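PDB 5D2J: 4-oxalocrotonate decarboxylase NahK from Pseudomonas putida, which catalyses the decarboxylation of (3E)-2-oxohex-3-enedioate to 2-oxopent-4-enoate, a step in the catabolism of aromatic hydrocarbons. Local coordinates for residues Y48-E53 with V163-A168; I109-E114 with V148-Y153; I143-V148 with F236-G241. The protein carries 1 engineered substitution. All coordinates share one frame; numbering follows the deposited sequence. Where two conformers were deposited one is given.

From the N terminus, helix 44-60 supplies the first half of interaction 1, which is completed only at 163-168, where helix 160-165 ends; this closes a loop of 109 residues. Interaction 2 lies wholly within that loop and pairs the start of strand 112-121 with the end of strand 139-149. Interaction 3 begins on the same strand, shares Val148 with interaction 2, and closes at 236-241, so its span crosses those of both other contacts. Interactions 2 and 3 belong to one sheet and meet at the magnesium ion. Interaction 1 joins helix 44-60 to the end of helix 160-165, where residues touch the bound hexanedioic acid, and meets interaction 2 through the Asp166-Arg152 salt bridge.

Interaction 1. Residues Y48-E53 with V163-A168; sequences YDVQWE and VVADNA. With 0L1 (hexanedioic acid), chain E.
Val164 O is gripped by two donors, the amide nitrogen Gln51 NE2 from helix 44-60 and the backbone Asn167 N three residues on. The bond from Gln51 NE2 to Val164 O is 3.0 Å long and nearly straight, 169° at the hydrogen, and the oxygen lies close to the plane of the glutamine amide. With CG anti to the backbone N (chi1 -173°) and the chain extended beyond it, Gln51 reaches the end of helix 160-165; its NE2 also donates to Tyr88 O. The Asn167 side chain crosses that of Gln51 at about a right angle, its OD1 resting 3.5 Å from Gln51 CD while accepting from Phe90 N. Here helix 160-165 ends in a Schellman motif: Asn167, with positive phi, is the C-prime residue, and Ala168 N returns to Val163 O at 2.9 Å. Tyr48 lies about one turn before Gln51, and Val164 CG1 sits over the centre of its ring, 3.4 Å from the centroid and 8° off the normal, in a CH-pi contact. The same ring stacks with Tyr88, whose backbone N is hydrogen-bonded to Tyr48 OH. Between the helices, Val50 CG1 packs on Ala165 CB at 4.1 Å. The hexanedioic acid is touched from within the helix by Val163 CG1, 3.8 Å from ligand C5, and from beyond its end by Ala168 O, hydrogen-bonded to Lys69 NZ and 3.4 Å from ligand C3.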
loop_
_atom_site.group_PDB
_atom_site.type_symbol
_atom_site.label_atom_id
_atom_site.label_comp_id
_atom_site.label_asym_id
_atom_site.label_seq_id
_atom_site.Cartn_x
_atom_site.Cartn_y
_atom_site.Cartn_z
ATOM N N TYR A 48 -11.261 -8.368 5.344
ATOM C CA TYR A 48 -10.349 -7.773 6.303
ATOM C C TYR A 48 -10.003 -8.776 7.405
ATOM O O TYR A 48 -8.875 -8.782 7.889
ATOM C CB TYR A 48 -10.904 -6.465 6.868
ATOM C CG TYR A 48 -10.606 -5.264 5.996
ATOM C CD1 TYR A 48 -9.298 -4.831 5.811
ATOM C CD2 TYR A 48 -11.627 -4.566 5.361
ATOM C CE1 TYR A 48 -9.012 -3.724 5.016
ATOM C CE2 TYR A 48 -11.352 -3.455 4.561
ATOM C CZ TYR A 48 -10.039 -3.047 4.395
ATOM O OH TYR A 48 -9.751 -1.952 3.604
ATOM N N ASP A 49 -10.949 -9.639 7.773
ATOM C CA ASP A 49 -10.650 -10.748 8.690
ATOM C C ASP A 49 -9.502 -11.589 8.139
ATOM O O ASP A 49 -8.565 -11.932 8.865
ATOM C CB ASP A 49 -11.880 -11.649 8.915
ATOM C CG ASP A 49 -12.876 -11.053 9.896
ATOM O OD1 ASP A 49 -12.577 -9.987 10.485
ATOM O OD2 ASP A 49 -13.955 -11.655 10.091
ATOM N N VAL A 50 -9.581 -11.912 6.850
ATOM C CA VAL A 50 -8.539 -12.701 6.201
ATOM C C VAL A 50 -7.213 -11.934 6.199
ATOM O O VAL A 50 -6.175 -12.486 6.556
ATOM C CB VAL A 50 -8.943 -13.103 4.773
ATOM C CG1 VAL A 50 -7.767 -13.728 4.029
ATOM C CG2 VAL A 50 -10.110 -14.077 4.818
ATOM N N GLN A 51 -7.250 -10.657 5.826
ATOM C CA GLN A 51 -6.030 -9.861 5.783
ATOM C C GLN A 51 -5.350 -9.781 7.156
ATOM O O GLN A 51 -4.126 -9.944 7.264
ATOM C CB GLN A 51 -6.320 -8.448 5.264
ATOM C CG GLN A 51 -5.051 -7.629 5.039
ATOM C CD GLN A 51 -5.321 -6.151 4.902
ATOM O OE1 GLN A 51 -4.984 -5.359 5.796
ATOM N NE2 GLN A 51 -5.910 -5.755 3.774
ATOM N N TRP A 52 -6.135 -9.534 8.203
ATOM C CA TRP A 52 -5.555 -9.414 9.538
ATOM C C TRP A 52 -5.038 -10.767 10.032
ATOM O O TRP A 52 -4.134 -10.818 10.874
ATOM C CB TRP A 52 -6.553 -8.806 10.534
ATOM C CG TRP A 52 -6.689 -7.307 10.417
ATOM C CD1 TRP A 52 -7.486 -6.616 9.545
ATOM C CD2 TRP A 52 -5.998 -6.319 11.197
ATOM N NE1 TRP A 52 -7.337 -5.254 9.741
ATOM C CE2 TRP A 52 -6.428 -5.052 10.748
ATOM C CE3 TRP A 52 -5.058 -6.387 12.228
ATOM C CZ2 TRP A 52 -5.950 -3.862 11.305
ATOM C CZ3 TRP A 52 -4.584 -5.202 12.778
ATOM C CH2 TRP A 52 -5.028 -3.960 12.311
ATOM N N GLU A 53 -5.592 -11.859 9.507
ATOM C CA GLU A 53 -5.081 -13.184 9.867
ATOM C C GLU A 53 -3.728 -13.459 9.202
ATOM O O GLU A 53 -2.843 -14.052 9.821
ATOM C CB GLU A 53 -6.105 -14.278 9.543
ATOM C CG GLU A 53 -5.599 -15.727 9.636
ATOM C CD GLU A 53 -5.092 -16.150 11.005
ATOM O OE1 GLU A 53 -5.368 -15.466 12.021
ATOM O OE2 GLU A 53 -4.417 -17.204 11.060
ATOM N N VAL A 163 -9.096 -8.337 -3.374
ATOM C CA VAL A 163 -7.881 -7.545 -3.230
ATOM C C VAL A 163 -7.577 -7.226 -1.768
ATOM O O VAL A 163 -6.421 -7.312 -1.335
ATOM C CB VAL A 163 -7.956 -6.269 -4.093
ATOM C CG1 VAL A 163 -6.836 -5.291 -3.742
ATOM C CG2 VAL A 163 -7.899 -6.663 -5.560
ATOM N N VAL A 164 -8.610 -6.884 -1.000
ATOM C CA VAL A 164 -8.421 -6.667 0.437
ATOM C C VAL A 164 -7.879 -7.919 1.118
ATOM O O VAL A 164 -6.962 -7.845 1.937
ATOM C CB VAL A 164 -9.727 -6.217 1.118
ATOM C CG1 VAL A 164 -9.597 -6.294 2.634
ATOM C CG2 VAL A 164 -10.059 -4.798 0.696
ATOM N N ALA A 165 -8.436 -9.068 0.757
ATOM C CA ALA A 165 -8.015 -10.337 1.342
ATOM C C ALA A 165 -6.551 -10.637 1.013
ATOM O O ALA A 165 -5.858 -11.300 1.785
ATOM C CB ALA A 165 -8.915 -11.455 0.849
ATOM N N ASP A 166 -6.094 -10.135 -0.136
ATOM C CA ASP A 166 -4.714 -10.301 -0.609
ATOM C C ASP A 166 -3.840 -9.110 -0.176
ATOM O O ASP A 166 -2.842 -8.766 -0.820
ATOM C CB ASP A 166 -4.720 -10.482 -2.149
ATOM C CG ASP A 166 -3.326 -10.720 -2.747
ATOM O OD1 ASP A 166 -2.527 -11.485 -2.158
ATOM O OD2 ASP A 166 -3.038 -10.148 -3.831
ATOM N N ASN A 167 -4.211 -8.489 0.939
ATOM C CA ASN A 167 -3.418 -7.413 1.541
ATOM C C ASN A 167 -3.147 -6.264 0.570
ATOM O O ASN A 167 -2.060 -5.685 0.562
ATOM C CB ASN A 167 -2.095 -7.950 2.101
ATOM C CG ASN A 167 -1.406 -6.959 3.021
ATOM O OD1 ASN A 167 -2.071 -6.173 3.692
ATOM N ND2 ASN A 167 -0.071 -6.984 3.049
ATOM N N ALA A 168 -4.140 -5.963 -0.259
ATOM C CA ALA A 168 -4.062 -4.861 -1.212
ATOM C C ALA A 168 -2.837 -4.957 -2.114
ATOM O O ALA A 168 -2.241 -3.931 -2.443
ATOM C CB ALA A 168 -4.060 -3.517 -0.470
HETATM O O1 0L1 E . -3.279 1.121 -4.664
HETATM C C2 0L1 E . -2.674 0.146 -4.135
HETATM O O2 0L1 E . -1.525 0.320 -3.642
HETATM C C3 0L1 E . -3.326 -1.222 -4.089
HETATM C C4 0L1 E . -3.782 -1.632 -5.477
HETATM C C5 0L1 E . -4.330 -3.042 -5.418
HETATM C C6 0L1 E . -4.945 -3.444 -6.745
HETATM C C7 0L1 E . -3.878 -3.742 -7.779
HETATM O O4 0L1 E . -3.069 -4.690 -7.593
HETATM O O3 0L1 E . -3.806 -3.059 -8.841
#

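Interaction 2. Residues I109-E114 with V148-Y153; sequences IHPKIE and VIDSRY. With MG (magnesium ion), chain C; 0L1 (hexanedioic acid), chain E.
Val148 packs with both branches against segment 109-114, CG1 on Pro111 CB and CG2 on Ile113 CG2, where Val148 and Ile113 form a non-hydrogen-bonded antiparallel pair. Ile149 and Lys112 follow as the hydrogen-bonded pair, joined by Lys112 N to Ile149 O at 3.0 Å and by Ile149 N to Lys112 O. A water also donates to Ile149 O and His110 O, bridging the two segments where the strand pairing stops. On the other face of the sheet from Val148, Ile149 CG2 lies 3.7 Å from Glu114 OE1, the oxygen that binds magnesium at 2.2 Å. Glu116, Glu147, two waters and O2 of the hexanedioic acid complete the six-fold metal site. Next, Asp150 CG swings anti to the backbone N (chi1 -168°), and the carboxylate takes two successive backbone N-H groups on the syn sides of its oxygens: OD2 from Ile109 N at 2.7 Å and OD1 from His110 N at 2.7 Å. The ring of His110 stands nearly upright to this carboxylate, its plane turned by 84°, and directs NE2 at Ser151 O, in the plane of that carbonyl but 19° out of the ring plane; the modelled NE2 to Ser151 O distance, 2.5 Å, is unusually short and its exact value doubtful. Ser151 OG accepts from Tyr153 N, forming an ST turn. The aliphatic part of Arg152 meets Ile109, CG to CD1 at 3.7 Å, while its guanidinium pairs with Asp166. Finally, Tyr153 O approaches the His110 ring edge, 3.1 Å from CE1. The buried Asp150 carboxylate is thus met by two amide hydrogens, which would probably stabilise its negative charge and fix the Ile109-His110 backbone against it.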
loop_
_atom_site.group_PDB
_atom_site.type_symbol
_atom_site.label_atom_id
_atom_site.label_comp_id
_atom_site.label_asym_id
_atom_site.label_seq_id
_atom_site.Cartn_x
_atom_site.Cartn_y
_atom_site.Cartn_z
ATOM N N ILE A 109 5.393 -11.976 -9.027
ATOM C CA ILE A 109 4.548 -12.676 -10.000
ATOM C C ILE A 109 4.390 -11.860 -11.283
ATOM O O ILE A 109 4.667 -12.344 -12.383
ATOM C CB ILE A 109 3.165 -12.970 -9.380
ATOM C CG1 ILE A 109 3.340 -13.830 -8.125
ATOM C CG2 ILE A 109 2.247 -13.650 -10.380
ATOM C CD1 ILE A 109 2.171 -13.770 -7.144
ATOM N N HIS A 110 3.951 -10.616 -11.127
ATOM C CA HIS A 110 3.770 -9.716 -12.263
ATOM C C HIS A 110 3.771 -8.282 -11.757
ATOM O O HIS A 110 2.744 -7.598 -11.789
ATOM C CB HIS A 110 2.482 -10.045 -13.039
ATOM C CG HIS A 110 1.288 -10.316 -12.168
ATOM N ND1 HIS A 110 0.184 -11.012 -12.617
ATOM C CD2 HIS A 110 1.026 -9.988 -10.879
ATOM C CE1 HIS A 110 -0.702 -11.106 -11.639
ATOM N NE2 HIS A 110 -0.214 -10.492 -10.576
ATOM N N PRO A 111 4.943 -7.813 -11.295
ATOM C CA PRO A 111 5.013 -6.584 -10.498
ATOM C C PRO A 111 4.865 -5.299 -11.292
ATOM O O PRO A 111 5.170 -5.249 -12.490
ATOM C CB PRO A 111 6.416 -6.653 -9.886
ATOM C CG PRO A 111 7.221 -7.402 -10.917
ATOM C CD PRO A 111 6.263 -8.464 -11.416
ATOM N N LYS A 112 4.381 -4.270 -10.605
ATOM C CA LYS A 112 4.319 -2.921 -11.148
ATOM C C LYS A 112 4.799 -1.975 -10.069
ATOM O O LYS A 112 4.791 -2.325 -8.890
ATOM C CB LYS A 112 2.882 -2.542 -11.508
ATOM C CG LYS A 112 2.281 -3.308 -12.662
ATOM C CD LYS A 112 0.892 -2.778 -12.969
ATOM C CE LYS A 112 0.138 -3.724 -13.883
ATOM N NZ LYS A 112 -1.169 -3.140 -14.276
ATOM N N ILE A 113 5.193 -0.764 -10.457
ATOM C CA ILE A 113 5.605 0.223 -9.466
ATOM C C ILE A 113 4.736 1.484 -9.526
ATOM O O ILE A 113 4.221 1.830 -10.581
ATOM C CB ILE A 113 7.083 0.596 -9.629
ATOM C CG1 ILE A 113 7.339 1.106 -11.045
ATOM C CG2 ILE A 113 7.971 -0.614 -9.327
ATOM C CD1 ILE A 113 8.724 1.664 -11.227
ATOM N N GLU A 114 4.573 2.134 -8.373
ATOM C CA GLU A 114 3.801 3.370 -8.219
ATOM C C GLU A 114 4.651 4.278 -7.359
ATOM O O GLU A 114 5.205 3.824 -6.357
ATOM C CB GLU A 114 2.538 3.145 -7.381
ATOM C CG GLU A 114 1.551 2.094 -7.812
ATOM C CD GLU A 114 0.372 2.015 -6.845
ATOM O OE1 GLU A 114 0.539 1.507 -5.702
ATOM O OE2 GLU A 114 -0.722 2.481 -7.222
ATOM N N VAL A 148 6.103 -1.396 -4.837
ATOM C CA VAL A 148 6.018 -2.438 -5.838
ATOM C C VAL A 148 4.751 -3.189 -5.476
ATOM O O VAL A 148 4.671 -3.767 -4.393
ATOM C CB VAL A 148 7.227 -3.393 -5.776
ATOM C CG1 VAL A 148 7.126 -4.453 -6.881
ATOM C CG2 VAL A 148 8.538 -2.610 -5.891
ATOM N N ILE A 149 3.745 -3.144 -6.351
ATOM C CA ILE A 149 2.506 -3.895 -6.126
ATOM C C ILE A 149 2.489 -5.149 -6.992
ATOM O O ILE A 149 3.043 -5.173 -8.098
ATOM C CB ILE A 149 1.234 -3.065 -6.385
ATOM C CG1 ILE A 149 1.317 -2.328 -7.720
ATOM C CG2 ILE A 149 0.981 -2.092 -5.224
ATOM C CD1 ILE A 149 -0.006 -1.700 -8.159
ATOM N N ASP A 150 1.864 -6.205 -6.491
ATOM C CA ASP A 150 1.963 -7.481 -7.182
ATOM C C ASP A 150 0.819 -8.366 -6.727
ATOM O O ASP A 150 0.991 -9.208 -5.848
ATOM C CB ASP A 150 3.311 -8.130 -6.833
ATOM C CG ASP A 150 3.634 -9.319 -7.706
ATOM O OD1 ASP A 150 3.247 -9.311 -8.888
ATOM O OD2 ASP A 150 4.280 -10.272 -7.208
ATOM N N SER A 151 -0.355 -8.161 -7.314
ATOM C CA SER A 151 -1.538 -8.926 -6.930
ATOM C C SER A 151 -1.285 -10.412 -7.103
ATOM O O SER A 151 -0.736 -10.850 -8.113
ATOM C CB SER A 151 -2.731 -8.514 -7.787
ATOM O OG SER A 151 -3.863 -9.336 -7.534
ATOM N N ARG A 152 -1.702 -11.204 -6.127
ATOM C CA ARG A 152 -1.581 -12.647 -6.261
ATOM C C ARG A 152 -2.673 -13.258 -7.152
ATOM O O ARG A 152 -2.714 -14.471 -7.341
ATOM C CB ARG A 152 -1.548 -13.316 -4.876
ATOM C CG ARG A 152 -0.142 -13.448 -4.270
ATOM C CD ARG A 152 0.615 -12.109 -4.156
ATOM N NE ARG A 152 -0.034 -11.171 -3.236
ATOM C CZ ARG A 152 0.574 -10.140 -2.660
ATOM N NH1 ARG A 152 -0.097 -9.338 -1.835
ATOM N NH2 ARG A 152 1.858 -9.902 -2.912
ATOM N N TYR A 153 -3.550 -12.423 -7.707
ATOM C CA TYR A 153 -4.590 -12.924 -8.603
ATOM C C TYR A 153 -4.132 -12.867 -10.053
ATOM O O TYR A 153 -3.517 -11.885 -10.469
ATOM C CB TYR A 153 -5.893 -12.145 -8.396
ATOM C CG TYR A 153 -6.374 -12.242 -6.970
ATOM C CD1 TYR A 153 -6.749 -13.467 -6.437
ATOM C CD2 TYR A 153 -6.423 -11.124 -6.151
ATOM C CE1 TYR A 153 -7.176 -13.575 -5.129
ATOM C CE2 TYR A 153 -6.850 -11.221 -4.837
ATOM C CZ TYR A 153 -7.225 -12.454 -4.340
ATOM O OH TYR A 153 -7.645 -12.570 -3.034
HETATM MG MG MG C . 0.077 1.819 -3.599
HETATM O O1 0L1 E . -3.279 1.121 -4.664
HETATM C C2 0L1 E . -2.674 0.146 -4.135
HETATM O O2 0L1 E . -1.525 0.320 -3.642
HETATM C C3 0L1 E . -3.326 -1.222 -4.089
HETATM C C4 0L1 E . -3.782 -1.632 -5.477
HETATM C C5 0L1 E . -4.330 -3.042 -5.418
HETATM C C6 0L1 E . -4.945 -3.444 -6.745
HETATM C C7 0L1 E . -3.878 -3.742 -7.779
HETATM O O4 0L1 E . -3.069 -4.690 -7.593
HETATM O O3 0L1 E . -3.806 -3.059 -8.841
HETATM O O HOH W 1 1.262 -5.594 -10.241
HETATM O O HOH W 2 -1.537 2.992 -4.428
HETATM O O HOH W 3 -0.240 2.530 -1.567
#

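Interaction 3. Residues I143-V148 with F236-G241; sequences IPTVEV and FIMTGG. With MG (magnesium ion), chain C.
The magnesium site at the heart of the FAA hydrolase-like domain takes one ligand from strand 139-149, Glu147, and the nearby segment 236-241 packs against that strand. Glu147 OE1 binds the ion at 2.1 Å, while OE2 makes a salt bridge with Lys69. Across from it, Gly241 N makes a weak 2.9 Å bond to one of the metal-bound waters. In the modelled conformer, one of two deposited, Met238 bends at chi3 (52°) and brings CE to 3.4 Å from Glu147 CB and 3.6 Å from Thr145 CG2, so this packing may hold for only part of the molecules. Strand 112-121 pairs with both strands in the sheet, and segments 143-148 and 236-238 therefore meet only through side chains, the axes of these segments 9.1 Å apart at closest approach and inclined at 55°. Thr145 OG1, set beside the backbone N, donates to Ile143 O at 2.8 Å from well above the carbonyl plane, and is also hydrogen-bonded to Ser118. The same oxygen lies 3.7 Å from Phe236 CZ, at the ring edge. Replacing Thr145 by an alanine removes both OG1 and CG2, which would probably leave Ile143 O and Ser118 OG without this partner and open a gap beside the Met238 methyl and the Phe236 edge. Further along that edge, Ile143 CD1, also from one of two conformers, lies 4.1 Å from Phe236 CE1.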
loop_
_atom_site.group_PDB
_atom_site.type_symbol
_atom_site.label_atom_id
_atom_site.label_comp_id
_atom_site.label_asym_id
_atom_site.label_seq_id
_atom_site.Cartn_x
_atom_site.Cartn_y
_atom_site.Cartn_z
ATOM N N ILE A 143 8.390 10.665 3.708
ATOM C CA ILE A 143 9.368 9.786 3.067
ATOM C C ILE A 143 8.974 9.461 1.639
ATOM O O ILE A 143 7.965 8.789 1.412
ATOM C CB ILE A 143 9.479 8.440 3.796
ATOM C CG1 ILE A 143 9.852 8.642 5.268
ATOM C CG2 ILE A 143 10.475 7.537 3.101
ATOM C CD1 ILE A 143 8.628 8.725 6.163
ATOM N N PRO A 144 9.764 9.945 0.663
ATOM C CA PRO A 144 9.539 9.518 -0.728
ATOM C C PRO A 144 9.615 7.995 -0.833
ATOM O O PRO A 144 10.589 7.381 -0.372
ATOM C CB PRO A 144 10.694 10.181 -1.485
ATOM C CG PRO A 144 10.970 11.448 -0.684
ATOM C CD PRO A 144 10.798 10.993 0.762
ATOM N N THR A 145 8.582 7.384 -1.411
ATOM C CA THR A 145 8.460 5.929 -1.396
ATOM C C THR A 145 7.918 5.428 -2.724
ATOM O O THR A 145 6.953 5.979 -3.260
ATOM C CB THR A 145 7.489 5.467 -0.292
ATOM O OG1 THR A 145 7.882 6.027 0.971
ATOM C CG2 THR A 145 7.480 3.934 -0.186
ATOM N N VAL A 146 8.537 4.382 -3.260
ATOM C CA VAL A 146 8.015 3.740 -4.460
ATOM C C VAL A 146 7.470 2.385 -4.042
ATOM O O VAL A 146 8.193 1.592 -3.425
ATOM C CB VAL A 146 9.112 3.541 -5.512
ATOM C CG1 VAL A 146 8.572 2.760 -6.726
ATOM C CG2 VAL A 146 9.664 4.886 -5.942
ATOM N N GLU A 147 6.196 2.118 -4.337
ATOM C CA GLU A 147 5.637 0.812 -3.998
ATOM C C GLU A 147 5.817 -0.142 -5.154
ATOM O O GLU A 147 5.702 0.247 -6.314
ATOM C CB GLU A 147 4.142 0.862 -3.651
ATOM C CG GLU A 147 3.698 -0.445 -2.951
ATOM C CD GLU A 147 2.246 -0.485 -2.503
ATOM O OE1 GLU A 147 1.453 0.392 -2.898
ATOM O OE2 GLU A 147 1.892 -1.425 -1.755
ATOM N N VAL A 148 6.103 -1.396 -4.837
ATOM C CA VAL A 148 6.018 -2.438 -5.838
ATOM C C VAL A 148 4.751 -3.189 -5.476
ATOM O O VAL A 148 4.671 -3.767 -4.393
ATOM C CB VAL A 148 7.227 -3.393 -5.776
ATOM C CG1 VAL A 148 7.126 -4.453 -6.881
ATOM C CG2 VAL A 148 8.538 -2.610 -5.891
ATOM N N PHE A 236 4.618 4.012 10.005
ATOM C CA PHE A 236 4.949 4.401 8.634
ATOM C C PHE A 236 3.693 4.176 7.800
ATOM O O PHE A 236 3.096 3.107 7.855
ATOM C CB PHE A 236 6.106 3.525 8.156
ATOM C CG PHE A 236 6.497 3.722 6.721
ATOM C CD1 PHE A 236 7.361 4.745 6.356
ATOM C CD2 PHE A 236 6.066 2.837 5.750
ATOM C CE1 PHE A 236 7.752 4.903 5.037
ATOM C CE2 PHE A 236 6.451 2.988 4.425
ATOM C CZ PHE A 236 7.289 4.031 4.067
ATOM N N ILE A 237 3.265 5.190 7.053
ATOM C CA ILE A 237 2.055 5.059 6.244
ATOM C C ILE A 237 2.310 5.459 4.800
ATOM O O ILE A 237 2.675 6.597 4.537
ATOM C CB ILE A 237 0.929 5.975 6.762
ATOM C CG1 ILE A 237 0.667 5.737 8.254
ATOM C CG2 ILE A 237 -0.343 5.754 5.938
ATOM C CD1 ILE A 237 -0.288 6.790 8.884
ATOM N N MET A 238 2.102 4.532 3.871
ATOM C CA MET A 238 2.213 4.839 2.444
ATOM C C MET A 238 0.858 5.317 1.963
ATOM O O MET A 238 -0.101 4.546 1.928
ATOM C CB MET A 238 2.652 3.605 1.656
ATOM C CG MET A 238 4.060 3.167 1.968
ATOM S SD MET A 238 4.579 1.836 0.880
ATOM C CE MET A 238 4.188 2.589 -0.691
ATOM N N THR A 239 0.770 6.592 1.591
ATOM C CA THR A 239 -0.545 7.219 1.463
ATOM C C THR A 239 -1.335 6.972 0.187
ATOM O O THR A 239 -2.535 7.253 0.156
ATOM C CB THR A 239 -0.504 8.733 1.758
ATOM O OG1 THR A 239 0.367 9.388 0.827
ATOM C CG2 THR A 239 -0.001 8.984 3.184
ATOM N N GLY A 240 -0.680 6.459 -0.852
ATOM C CA GLY A 240 -1.376 6.134 -2.090
ATOM C C GLY A 240 -0.631 6.495 -3.367
ATOM O O GLY A 240 0.298 7.303 -3.351
ATOM N N GLY A 241 -1.046 5.896 -4.481
ATOM C CA GLY A 241 -0.379 6.135 -5.753
ATOM C C GLY A 241 -0.524 7.557 -6.278
ATOM O O GLY A 241 -1.639 8.039 -6.517
HETATM MG MG MG C . 0.077 1.819 -3.599
HETATM O O HOH W 2 -1.537 2.992 -4.428
HETATM O O HOH W 3 -0.240 2.530 -1.567
#